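PDB 4NOE: single-stranded DNA-binding protein DdrB, which binds single-stranded DNA and assists the accurate annealing of complementary strands, probably as part of the DNA damage response of Deinococcus radiodurans. Local coordinates for residues L29-R33 / D61-I65. Residues are numbered along the deposited sequence; the frame is centred on the assembly and turned at random.
Sequences LDVQR and DWSLI
A salt bridge flanked by a small apolar contact joins helix 28-37 to the 3-10 turn in the loop between strands 50-52 and 68-71. Residues 29-33 are regular alpha-helix, with Arg-33 N donating to Leu-29 O (2.9 Å); residues 62-64 form the turn, with Leu-64 N bonded to Asp-61 O (3.1 Å). The nearest CA atoms across the contact are those of Arg-33 and Leu-64, 4.9 Å apart. An extended Arg-33 (chi1 m, chi2 and chi3 t) carries NE to 2.5 Å from Asp-61 OD2, a charged hydrogen bond, while its NH1 makes a long salt bridge (3.6 Å) to Asp-30 OD1. Asp-61, chi1 t, turns its OD1 back to accept from Ser-63 N (3.1 Å) and Ser-63 OG (2.7 Å). Leu-64 (m, t) packs along the Arg-33 side chain, with CD2 3.7 Å from Arg-33 CG and 3.8 Å from Leu-29 CG, and CD1 over one guanidinium face. Arg-33 NH2 also donates a hydrogen bond to Arg-143 O, tying in the C-terminal segment, and Leu-14 of a second subunit packs on Leu-29. Beyond the turn, the Trp-62 ring packs edge-to-face with Tyr-107 and meets Phe-135, both on strands of the larger sheet. The motif is an Asx turn opening a 3-10 turn, its aspartate shared with an Asp-Arg-Asp salt-bridge network.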
# COMPACT_ATOMS: atom_id res chain seq x y z
N LEU E 29 -21.06 35.04 13.59
CA LEU E 29 -20.63 34.22 14.72
C LEU E 29 -21.78 33.87 15.67
O LEU E 29 -21.80 32.79 16.26
CB LEU E 29 -19.48 34.91 15.48
CG LEU E 29 -18.05 34.42 15.20
CD1 LEU E 29 -17.83 34.07 13.73
CD2 LEU E 29 -17.04 35.47 15.63
N ASP E 30 -22.76 34.76 15.79
CA ASP E 30 -23.92 34.47 16.64
C ASP E 30 -24.81 33.37 16.06
O ASP E 30 -25.31 32.51 16.79
CB ASP E 30 -24.72 35.74 16.92
CG ASP E 30 -23.97 36.71 17.83
OD1 ASP E 30 -23.12 36.24 18.62
OD2 ASP E 30 -24.23 37.93 17.75
N VAL E 31 -25.00 33.39 14.74
CA VAL E 31 -25.69 32.30 14.07
C VAL E 31 -24.94 30.99 14.29
O VAL E 31 -25.55 29.97 14.61
CB VAL E 31 -25.86 32.60 12.57
CG1 VAL E 31 -26.43 31.40 11.83
CG2 VAL E 31 -26.74 33.84 12.39
N GLN E 32 -23.61 31.03 14.15
CA GLN E 32 -22.80 29.83 14.38
C GLN E 32 -22.96 29.30 15.79
O GLN E 32 -23.10 28.09 15.99
CB GLN E 32 -21.32 30.09 14.08
CG GLN E 32 -20.90 29.76 12.66
CD GLN E 32 -19.45 30.11 12.41
OE1 GLN E 32 -18.54 29.41 12.87
NE2 GLN E 32 -19.22 31.21 11.70
N ARG E 33 -22.95 30.20 16.77
CA ARG E 33 -23.16 29.79 18.16
C ARG E 33 -24.54 29.16 18.32
O ARG E 33 -24.70 28.17 19.05
CB ARG E 33 -23.05 30.98 19.11
CG ARG E 33 -21.66 31.58 19.17
CD ARG E 33 -21.62 32.72 20.18
NE ARG E 33 -20.25 32.91 20.65
CZ ARG E 33 -19.45 33.86 20.20
NH1 ARG E 33 -19.88 34.72 19.29
NH2 ARG E 33 -18.21 33.97 20.68
N ASP E 61 -15.33 29.53 23.05
CA ASP E 61 -16.73 29.15 22.87
C ASP E 61 -16.78 27.98 21.90
O ASP E 61 -16.72 28.16 20.68
CB ASP E 61 -17.55 30.33 22.36
CG ASP E 61 -19.05 30.05 22.38
OD1 ASP E 61 -19.45 28.87 22.53
OD2 ASP E 61 -19.82 31.02 22.25
N TRP E 62 -16.89 26.77 22.45
CA TRP E 62 -16.87 25.57 21.63
C TRP E 62 -18.08 25.46 20.73
O TRP E 62 -18.05 24.73 19.73
CB TRP E 62 -16.70 24.32 22.51
CG TRP E 62 -15.31 24.22 23.12
CD1 TRP E 62 -14.94 24.61 24.37
CD2 TRP E 62 -14.12 23.72 22.49
NE1 TRP E 62 -13.60 24.38 24.56
CE2 TRP E 62 -13.07 23.83 23.42
CE3 TRP E 62 -13.85 23.18 21.23
CZ2 TRP E 62 -11.76 23.42 23.14
CZ3 TRP E 62 -12.54 22.78 20.93
CH2 TRP E 62 -11.51 22.90 21.89
N SER E 63 -19.16 26.18 21.05
CA SER E 63 -20.35 26.14 20.19
C SER E 63 -20.07 26.75 18.82
O SER E 63 -20.79 26.47 17.84
CB SER E 63 -21.55 26.85 20.86
OG SER E 63 -21.41 28.26 20.79
N LEU E 64 -19.02 27.57 18.72
CA LEU E 64 -18.61 28.11 17.43
C LEU E 64 -18.33 27.00 16.43
O LEU E 64 -18.64 27.14 15.24
CB LEU E 64 -17.40 29.05 17.57
CG LEU E 64 -17.71 30.41 18.21
CD1 LEU E 64 -16.43 31.15 18.62
CD2 LEU E 64 -18.54 31.27 17.27
N ILE E 65 -17.78 25.87 16.90
CA ILE E 65 -17.53 24.75 15.98
C ILE E 65 -18.44 23.56 16.24
O ILE E 65 -18.10 22.42 15.88
CB ILE E 65 -16.06 24.28 16.00
CG1 ILE E 65 -15.68 23.70 17.36
CG2 ILE E 65 -15.12 25.42 15.60
CD1 ILE E 65 -14.27 23.08 17.41